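CyaB (Pseudomonas aeruginosa, PDB 3R5G) probably catalyses the formation of cyclic AMP from ATP as a bacterial adenylyl cyclase, of which this chain is the catalytic domain. Local coordinates at residues A[47-53]-A[64-69]; A[115-121]-A[133-139]; A[35-39]-A[97-101]. All blocks are in the same frame, centred on the assembly; numbering follows the deposited sequence.

Interaction 1 (A[47-53]-A[64-69])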
loop_
_atom_site.group_PDB
_atom_site.type_symbol
_atom_site.label_atom_id
_atom_site.label_comp_id
_atom_site.label_asym_id
_atom_site.label_seq_id
_atom_site.Cartn_x
_atom_site.Cartn_y
_atom_site.Cartn_z
ATOM N N ALA A 47 14.774 -12.084 -2.772
ATOM C CA ALA A 47 14.519 -11.900 -1.364
ATOM C C ALA A 47 14.768 -13.190 -0.593
ATOM O O ALA A 47 15.374 -13.124 0.462
ATOM C CB ALA A 47 13.063 -11.441 -1.137
ATOM N N LEU A 48 14.358 -14.364 -1.153
ATOM C CA LEU A 48 14.655 -15.641 -0.422
ATOM C C LEU A 48 16.182 -15.851 -0.254
ATOM O O LEU A 48 16.650 -16.156 0.849
ATOM C CB LEU A 48 14.020 -16.870 -1.138
ATOM C CG LEU A 48 14.403 -18.322 -0.603
ATOM C CD1 LEU A 48 13.828 -18.736 0.826
ATOM C CD2 LEU A 48 14.043 -19.424 -1.675
ATOM N N LYS A 49 16.935 -15.592 -1.335
ATOM C CA LYS A 49 18.378 -15.782 -1.331
ATOM C C LYS A 49 19.075 -14.952 -0.202
ATOM O O LYS A 49 20.001 -15.362 0.486
ATOM C CB LYS A 49 18.952 -15.373 -2.677
ATOM C CG LYS A 49 20.415 -15.262 -2.620
ATOM C CD LYS A 49 20.923 -14.592 -3.904
ATOM C CE LYS A 49 21.523 -15.607 -4.872
ATOM N NZ LYS A 49 21.276 -15.181 -6.274
ATOM N N TYR A 50 18.578 -13.714 -0.016
ATOM C CA TYR A 50 19.118 -12.874 0.954
ATOM C C TYR A 50 18.565 -13.002 2.371
ATOM O O TYR A 50 19.051 -12.329 3.290
ATOM C CB TYR A 50 18.931 -11.380 0.483
ATOM C CG TYR A 50 20.044 -10.996 -0.512
ATOM C CD1 TYR A 50 21.323 -10.513 -0.056
ATOM C CD2 TYR A 50 19.830 -11.196 -1.916
ATOM C CE1 TYR A 50 22.324 -10.262 -1.018
ATOM C CE2 TYR A 50 20.858 -10.957 -2.834
ATOM C CZ TYR A 50 22.067 -10.436 -2.347
ATOM O OH TYR A 50 23.065 -10.241 -3.278
ATOM N N GLY A 51 17.634 -13.936 2.475
ATOM C CA GLY A 51 17.175 -14.255 3.859
ATOM C C GLY A 51 16.007 -13.331 4.263
ATOM O O GLY A 51 15.712 -13.275 5.436
ATOM N N GLY A 52 15.294 -12.670 3.342
ATOM C CA GLY A 52 14.241 -11.742 3.767
ATOM C C GLY A 52 12.919 -12.453 3.962
ATOM O O GLY A 52 12.723 -13.585 3.471
ATOM N N THR A 53 12.056 -11.815 4.686
ATOM C CA THR A 53 10.708 -12.296 4.819
ATOM C C THR A 53 9.824 -11.489 3.934
ATOM O O THR A 53 9.647 -10.267 4.089
ATOM C CB THR A 53 10.247 -12.112 6.320
ATOM O OG1 THR A 53 11.150 -12.803 7.254
ATOM C CG2 THR A 53 8.722 -12.489 6.496
ATOM N N VAL A 64 9.397 -6.338 1.963
ATOM C CA VAL A 64 10.230 -7.405 2.545
ATOM C C VAL A 64 10.738 -6.902 3.855
ATOM O O VAL A 64 11.024 -5.677 3.972
ATOM C CB VAL A 64 11.390 -7.771 1.619
ATOM C CG1 VAL A 64 12.303 -8.883 2.242
ATOM C CG2 VAL A 64 10.860 -8.096 0.183
ATOM N N PHE A 65 10.820 -7.741 4.890
ATOM C CA PHE A 65 11.476 -7.296 6.083
ATOM C C PHE A 65 12.509 -8.264 6.597
ATOM O O PHE A 65 12.428 -9.485 6.270
ATOM C CB PHE A 65 10.474 -6.859 7.151
ATOM C CG PHE A 65 9.504 -7.963 7.558
ATOM C CD1 PHE A 65 9.814 -8.826 8.603
ATOM C CD2 PHE A 65 8.292 -8.023 6.964
ATOM C CE1 PHE A 65 8.802 -9.797 9.048
ATOM C CE2 PHE A 65 7.269 -8.976 7.367
ATOM C CZ PHE A 65 7.577 -9.883 8.395
ATOM N N PHE A 66 13.431 -7.756 7.372
ATOM C CA PHE A 66 14.515 -8.571 7.952
ATOM C C PHE A 66 14.561 -8.357 9.447
ATOM O O PHE A 66 14.408 -7.244 9.949
ATOM C CB PHE A 66 15.867 -8.145 7.353
ATOM C CG PHE A 66 16.024 -8.492 5.925
ATOM C CD1 PHE A 66 16.878 -9.548 5.511
ATOM C CD2 PHE A 66 15.364 -7.734 4.923
ATOM C CE1 PHE A 66 16.988 -9.782 4.076
ATOM C CE2 PHE A 66 15.459 -8.007 3.561
ATOM C CZ PHE A 66 16.251 -8.999 3.137
ATOM N N GLY A 67 14.747 -9.419 10.185
ATOM C CA GLY A 67 14.866 -9.378 11.654
ATOM C C GLY A 67 13.756 -10.242 12.293
ATOM O O GLY A 67 13.768 -10.369 13.528
ATOM N N ASP A 68 12.834 -10.732 11.512
ATOM C CA ASP A 68 11.775 -11.599 12.042
ATOM C C ASP A 68 11.336 -12.418 10.832
ATOM O O ASP A 68 11.230 -11.870 9.743
ATOM C CB ASP A 68 10.598 -10.781 12.632
ATOM C CG ASP A 68 9.437 -11.703 12.997
ATOM O OD1 ASP A 68 9.388 -12.029 14.172
ATOM O OD2 ASP A 68 8.598 -12.043 12.164
ATOM N N PRO A 69 10.962 -13.747 11.015
ATOM C CA PRO A 69 10.963 -14.456 12.285
ATOM C C PRO A 69 12.304 -14.787 12.877
ATOM O O PRO A 69 12.395 -15.058 14.102
ATOM C CB PRO A 69 10.250 -15.807 11.877
ATOM C CG PRO A 69 9.296 -15.490 10.794
ATOM C CD PRO A 69 10.181 -14.408 10.006
#
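T53 meets the segment 64-69 through both branches of its side chain and both polar atoms of its backbone. Its N donates to F65 O over 2.8 Å in a nearly straight bond (165°), and F65 N returns a bond to T53 O. The hydroxyl OG1 of T53 donates to the backbone O of D68 at 2.7 Å, in the carbonyl plane and on a lone pair. Methyl CG2 of T53 lies over one face of the F65 ring, 3.9 Å from its centroid. One torsion serves both branches: chi1 of -57° swings CG2 anti to the backbone N and leaves OG1 beside that N. The accepting carbonyl belongs to the cis peptide before P69, whose CD also packs on OG1.

T53 and F65 form an antiparallel hydrogen-bonded pair at the open end of the hairpin of strands 53-58 and 61-66, a part of the class III cyclase fold in which helix 29-50 passes through two glycines into strand 53-58. The join is a Schellman motif: G51 takes a positive phi (88°), and G52 N reaches back to A47 O at 2.9 Å. With no side chain in between, G52 CA rests on a face of the F66 ring, 3.6 Å from the centroid, while Y50 O meets F66 CE1 at the ring's edge (3.4 Å). A47 CB touches V64 CG2 at 4.2 Å.

Further out, Y50 leans on helix 74-100 and gives its OH to L197 O. F66 packs on A81 of that helix, F65 lies on L10, and the D68 carboxylate is held by K8 and Y132.

Interaction 2 (A[115-121]-A[133-139])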
loop_
_atom_site.group_PDB
_atom_site.type_symbol
_atom_site.label_atom_id
_atom_site.label_comp_id
_atom_site.label_asym_id
_atom_site.label_seq_id
_atom_site.Cartn_x
_atom_site.Cartn_y
_atom_site.Cartn_z
ATOM N N ASN A 115 14.347 1.318 5.751
ATOM C CA ASN A 115 14.540 1.949 7.026
ATOM C C ASN A 115 14.707 0.876 8.050
ATOM O O ASN A 115 14.174 -0.239 7.884
ATOM C CB ASN A 115 13.284 2.803 7.346
ATOM C CG ASN A 115 13.323 3.430 8.742
ATOM O OD1 ASN A 115 14.333 4.056 9.119
ATOM N ND2 ASN A 115 12.281 3.201 9.527
ATOM N N THR A 116 15.324 1.139 9.160
ATOM C CA THR A 116 15.530 0.202 10.265
ATOM C C THR A 116 15.016 0.849 11.542
ATOM O O THR A 116 15.218 2.012 11.784
ATOM C CB THR A 116 17.004 -0.012 10.445
ATOM O OG1 THR A 116 17.591 -0.503 9.232
ATOM C CG2 THR A 116 17.363 -0.983 11.664
ATOM N N GLY A 117 14.258 0.099 12.314
ATOM C CA GLY A 117 13.764 0.593 13.633
ATOM C C GLY A 117 12.781 -0.414 14.198
ATOM O O GLY A 117 12.532 -1.491 13.619
ATOM N N TYR A 118 12.302 -0.093 15.426
ATOM C CA TYR A 118 11.373 -1.017 16.081
ATOM C C TYR A 118 10.041 -1.000 15.489
ATOM O O TYR A 118 9.429 0.046 15.263
ATOM C CB TYR A 118 11.314 -0.622 17.607
ATOM C CG TYR A 118 12.586 -1.080 18.304
ATOM C CD1 TYR A 118 12.728 -2.411 18.825
ATOM C CD2 TYR A 118 13.660 -0.238 18.482
ATOM C CE1 TYR A 118 13.931 -2.859 19.429
ATOM C CE2 TYR A 118 14.804 -0.681 19.125
ATOM C CZ TYR A 118 14.936 -1.982 19.572
ATOM O OH TYR A 118 16.128 -2.390 20.204
ATOM N N CYS A 119 9.525 -2.202 15.200
ATOM C CA CYS A 119 8.241 -2.410 14.550
ATOM C C CYS A 119 7.410 -3.415 15.324
ATOM O O CYS A 119 7.970 -4.161 16.057
ATOM C CB CYS A 119 8.437 -3.019 13.136
ATOM S SG CYS A 119 9.363 -1.943 11.999
ATOM N N THR A 120 6.103 -3.401 15.147
ATOM C CA THR A 120 5.223 -4.429 15.780
ATOM C C THR A 120 4.932 -5.484 14.745
ATOM O O THR A 120 4.442 -5.211 13.605
ATOM C CB THR A 120 3.920 -3.787 16.257
ATOM O OG1 THR A 120 4.220 -2.705 17.139
ATOM C CG2 THR A 120 2.973 -4.840 16.841
ATOM N N VAL A 121 5.171 -6.754 15.114
ATOM C CA VAL A 121 4.963 -7.869 14.164
ATOM C C VAL A 121 3.973 -8.883 14.716
ATOM O O VAL A 121 4.039 -9.196 15.892
ATOM C CB VAL A 121 6.207 -8.787 13.913
ATOM C CG1 VAL A 121 6.102 -9.524 12.485
ATOM C CG2 VAL A 121 7.455 -8.014 14.163
ATOM N N THR A 133 2.365 -10.047 9.583
ATOM C CA THR A 133 2.858 -8.805 8.902
ATOM C C THR A 133 3.310 -7.827 9.967
ATOM O O THR A 133 3.420 -8.176 11.137
ATOM C CB THR A 133 1.803 -8.264 7.953
ATOM O OG1 THR A 133 2.261 -7.081 7.231
ATOM C CG2 THR A 133 0.510 -7.966 8.730
ATOM N N ILE A 134 3.666 -6.583 9.591
ATOM C CA ILE A 134 4.270 -5.626 10.515
ATOM C C ILE A 134 3.587 -4.295 10.310
ATOM O O ILE A 134 3.063 -3.982 9.194
ATOM C CB ILE A 134 5.819 -5.470 10.203
ATOM C CG1 ILE A 134 6.061 -5.140 8.701
ATOM C CG2 ILE A 134 6.509 -6.859 10.499
ATOM C CD1 ILE A 134 7.622 -4.749 8.400
ATOM N N ILE A 135 3.593 -3.545 11.404
ATOM C CA ILE A 135 3.039 -2.183 11.400
ATOM C C ILE A 135 3.889 -1.261 12.283
ATOM O O ILE A 135 4.648 -1.704 13.171
ATOM C CB ILE A 135 1.576 -2.226 11.898
ATOM C CG1 ILE A 135 1.511 -2.687 13.360
ATOM C CG2 ILE A 135 0.681 -3.029 11.034
ATOM C CD1 ILE A 135 0.007 -2.696 13.985
ATOM N N GLY A 136 3.743 0.068 12.110
ATOM C CA GLY A 136 4.406 1.000 12.971
ATOM C C GLY A 136 4.962 2.158 12.163
ATOM O O GLY A 136 5.026 2.103 10.880
ATOM N N ARG A 137 5.267 3.241 12.856
ATOM C CA ARG A 137 5.915 4.407 12.225
ATOM C C ARG A 137 7.138 4.079 11.374
ATOM O O ARG A 137 7.362 4.717 10.348
ATOM C CB ARG A 137 6.236 5.436 13.313
ATOM C CG ARG A 137 6.806 6.734 12.908
ATOM C CD ARG A 137 6.895 7.637 14.213
ATOM N NE ARG A 137 7.988 7.304 15.138
ATOM C CZ ARG A 137 8.771 8.222 15.741
ATOM N NH1 ARG A 137 8.609 9.531 15.498
ATOM N NH2 ARG A 137 9.745 7.842 16.579
ATOM N N GLU A 138 7.927 3.100 11.807
ATOM C CA GLU A 138 9.177 2.750 11.143
ATOM C C GLU A 138 8.881 1.985 9.872
ATOM O O GLU A 138 9.603 2.093 8.862
ATOM C CB GLU A 138 10.039 1.919 12.088
ATOM C CG GLU A 138 10.508 2.658 13.385
ATOM C CD GLU A 138 11.439 3.816 13.234
ATOM O OE1 GLU A 138 11.918 4.150 12.187
ATOM O OE2 GLU A 138 11.647 4.501 14.274
ATOM N N VAL A 139 7.753 1.266 9.835
ATOM C CA VAL A 139 7.320 0.691 8.604
ATOM C C VAL A 139 6.857 1.798 7.606
ATOM O O VAL A 139 7.207 1.791 6.416
ATOM C CB VAL A 139 6.135 -0.304 8.809
ATOM C CG1 VAL A 139 5.708 -0.913 7.510
ATOM C CG2 VAL A 139 6.440 -1.329 9.860
HETATM O O HOH W 1 14.834 5.780 11.219
HETATM O O HOH W 2 14.789 4.104 13.226
HETATM O O HOH W 3 7.392 1.382 14.102
HETATM O O HOH W 4 12.908 2.576 16.269
HETATM O O HOH W 5 4.259 -0.352 16.248
#
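The amide of N115 and the carboxylate of E138 lie nearly coplanar, 27° apart, and meet through ND2 of N115. Both of its bonds run in the amide plane: one to E138 OE1 (2.8 Å, 169°), on the lone pair turned away from OE2, the other to E138 O (3.0 Å). A single NH2 group thus holds both side chain and backbone of E138, whose chain bends at chi2 (-65°) to fold back over the bare CA of G117. S157 bonds N115 OD1 and helps fix the amide's rotation. One water links Y118 O to E138 N, another Y118 N to E138 OE2.

Beyond the corner at G117, T120 N donates to I135 O at 3.0 Å, and I135 N donates back to T120 O. In the next pair the V121 and I134 side chains lie side by side, pointing the same way, V121 CG1 tight against I134 CG2 (3.3 Å).

L32 of the second subunit packs on T120 and I135, and E25 of that subunit accepts from R137 N. This beta hairpin, 118-124 with 129-135, passing through N-cap G136 into helix 137-148, borders the dimer interface of a class III cyclase domain.

Interaction 3 (A[35-39]-A[97-101])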
loop_
_atom_site.group_PDB
_atom_site.type_symbol
_atom_site.label_atom_id
_atom_site.label_comp_id
_atom_site.label_asym_id
_atom_site.label_seq_id
_atom_site.Cartn_x
_atom_site.Cartn_y
_atom_site.Cartn_z
ATOM N N LEU A 35 4.361 -10.279 -17.547
ATOM C CA LEU A 35 5.459 -9.363 -17.189
ATOM C C LEU A 35 5.448 -9.069 -15.682
ATOM O O LEU A 35 6.485 -9.217 -15.065
ATOM C CB LEU A 35 5.357 -8.114 -17.988
ATOM C CG LEU A 35 6.482 -7.105 -17.605
ATOM C CD1 LEU A 35 6.807 -6.487 -18.832
ATOM C CD2 LEU A 35 6.071 -6.030 -16.571
ATOM N N LEU A 36 4.286 -8.698 -15.128
ATOM C CA LEU A 36 4.270 -8.493 -13.646
ATOM C C LEU A 36 4.635 -9.789 -12.899
ATOM O O LEU A 36 5.366 -9.772 -11.853
ATOM C CB LEU A 36 2.900 -7.980 -13.178
ATOM C CG LEU A 36 2.654 -7.791 -11.676
ATOM C CD1 LEU A 36 3.738 -6.783 -11.129
ATOM C CD2 LEU A 36 1.242 -7.185 -11.460
ATOM N N ASN A 37 4.038 -10.979 -13.226
ATOM C CA ASN A 37 4.299 -12.151 -12.475
ATOM C C ASN A 37 5.777 -12.621 -12.584
ATOM O O ASN A 37 6.300 -13.142 -11.599
ATOM C CB ASN A 37 3.283 -13.290 -12.846
ATOM C CG ASN A 37 1.862 -12.959 -12.419
ATOM O OD1 ASN A 37 1.642 -11.993 -11.757
ATOM N ND2 ASN A 37 0.873 -13.699 -12.922
ATOM N N ASN A 38 6.353 -12.452 -13.783
ATOM C CA ASN A 38 7.779 -12.770 -13.987
ATOM C C ASN A 38 8.637 -11.916 -13.040
ATOM O O ASN A 38 9.470 -12.470 -12.331
ATOM C CB ASN A 38 8.160 -12.538 -15.427
ATOM C CG ASN A 38 9.662 -12.786 -15.705
ATOM O OD1 ASN A 38 10.231 -13.779 -15.263
ATOM N ND2 ASN A 38 10.234 -11.942 -16.524
ATOM N N TYR A 39 8.329 -10.642 -13.049
ATOM C CA TYR A 39 9.018 -9.683 -12.140
ATOM C C TYR A 39 8.859 -10.056 -10.693
ATOM O O TYR A 39 9.823 -10.175 -9.963
ATOM C CB TYR A 39 8.482 -8.275 -12.383
ATOM C CG TYR A 39 9.022 -7.305 -11.345
ATOM C CD1 TYR A 39 10.359 -6.784 -11.414
ATOM C CD2 TYR A 39 8.204 -6.882 -10.282
ATOM C CE1 TYR A 39 10.873 -5.937 -10.396
ATOM C CE2 TYR A 39 8.689 -5.999 -9.287
ATOM C CZ TYR A 39 10.041 -5.565 -9.346
ATOM O OH TYR A 39 10.596 -4.717 -8.418
ATOM N N GLN A 97 16.367 -6.125 -20.406
ATOM C CA GLN A 97 16.915 -6.629 -21.708
ATOM C C GLN A 97 15.953 -7.704 -22.229
ATOM O O GLN A 97 15.623 -7.796 -23.431
ATOM C CB GLN A 97 18.289 -7.287 -21.511
ATOM C CG GLN A 97 19.437 -6.342 -21.062
ATOM C CD GLN A 97 20.645 -7.077 -20.406
ATOM O OE1 GLN A 97 21.082 -8.155 -20.870
ATOM N NE2 GLN A 97 21.192 -6.481 -19.320
ATOM N N GLN A 98 15.474 -8.544 -21.341
ATOM C CA GLN A 98 14.512 -9.545 -21.756
ATOM C C GLN A 98 13.239 -8.902 -22.269
ATOM O O GLN A 98 12.673 -9.324 -23.315
ATOM C CB GLN A 98 14.180 -10.548 -20.653
ATOM C CG GLN A 98 15.359 -11.299 -20.241
ATOM C CD GLN A 98 15.120 -12.237 -19.099
ATOM O OE1 GLN A 98 14.025 -12.240 -18.470
ATOM N NE2 GLN A 98 16.111 -13.086 -18.840
ATOM N N TRP A 99 12.730 -7.901 -21.547
ATOM C CA TRP A 99 11.523 -7.210 -21.950
ATOM C C TRP A 99 11.654 -6.446 -23.263
ATOM O O TRP A 99 10.711 -6.409 -24.085
ATOM C CB TRP A 99 11.073 -6.226 -20.868
ATOM C CG TRP A 99 10.671 -6.932 -19.605
ATOM C CD1 TRP A 99 10.234 -8.162 -19.499
ATOM C CD2 TRP A 99 10.662 -6.372 -18.285
ATOM N NE1 TRP A 99 9.947 -8.473 -18.181
ATOM C CE2 TRP A 99 10.198 -7.356 -17.438
ATOM C CE3 TRP A 99 10.994 -5.124 -17.774
ATOM C CZ2 TRP A 99 10.121 -7.175 -16.038
ATOM C CZ3 TRP A 99 10.903 -4.921 -16.420
ATOM C CH2 TRP A 99 10.452 -5.947 -15.563
ATOM N N ARG A 100 12.817 -5.843 -23.461
ATOM C CA ARG A 100 13.051 -5.057 -24.672
ATOM C C ARG A 100 12.978 -6.031 -25.869
ATOM O O ARG A 100 12.514 -5.636 -26.967
ATOM C CB ARG A 100 14.374 -4.256 -24.603
ATOM C CG ARG A 100 14.660 -3.398 -25.851
ATOM C CD ARG A 100 15.869 -2.496 -25.598
ATOM N NE ARG A 100 16.161 -1.505 -26.645
ATOM C CZ ARG A 100 16.732 -1.783 -27.825
ATOM N NH1 ARG A 100 17.016 -3.042 -28.193
ATOM N NH2 ARG A 100 16.999 -0.801 -28.663
ATOM N N ALA A 101 13.405 -7.273 -25.656
ATOM C CA ALA A 101 13.325 -8.308 -26.702
ATOM C C ALA A 101 11.905 -8.757 -27.028
ATOM O O ALA A 101 11.681 -9.391 -28.081
ATOM C CB ALA A 101 14.206 -9.551 -26.356
#
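NE1 of W99 is the polar atom at the centre of this contact, yet nothing bonds it: L35 CG lies 3.8 Å from W99 NE1 and N38 ND2 lies 3.9 Å from it, with no hydrogen bond formed. None crosses from 35-39 to 97-101 at all; the contact is made by an indole and what surrounds it.

L35 provides the main touch. Its CG stands anti to the backbone N (chi1 178°), which carries the branched end out to the tryptophan, where the two side chains cross at about a right angle. Methyl CD1 of L35 sits 3.7 Å from the centroid of the five-membered ring of W99, only 5° off the ring normal, a CH-pi contact almost straight above the ring. CG of L35 lies over the same indole and reaches CE2 of W99 at 3.7 Å. Y39 approaches differently: its CB comes to the edge of the indole near its plane, 4.2 Å from W99 CZ2.

The amide plane of N38 is turned 80° from the indole. The indole is held here by apolar contacts, and burying NE1, which has no partner in the model, probably carries some cost in solvation.

The contact links helix 29-50 to the C-terminal end of helix 74-100, two helices whose tryptophan-leucine meeting is extended by I104 and L108 from the following loop. F20 and L23 of helix 20-24 pack on L35, while Y39 reaches M92 and L95 further back along helix 74-100 and S15 and I17 of strand 6-18. Away from W99, L36 and N37 face the second subunit, where N37 hydrogen-bonds the backbone of N123 and G125 of that subunit.

In the fold
Interactions 1 and 2 meet in one sheet, their centres about 14 Å apart: F65 CD2 lies 3.6 Å from I134 CD1, and D68 OD2 is as close to V121 CG1. The centre of interaction 3 is about 24 Å from that of interaction 1 and about 32 Å from that of interaction 2. Helix 29-50 connects interactions 3 and 1, carrying 35-39 and ending in 47-53; their nearest atoms are about 9 Å apart. Interactions 2 and 3 border the second subunit, the latter through neighbouring residues of its helix. Class III cyclases generally form their active sites between two catalytic domains, but the geometry here places none at these contacts.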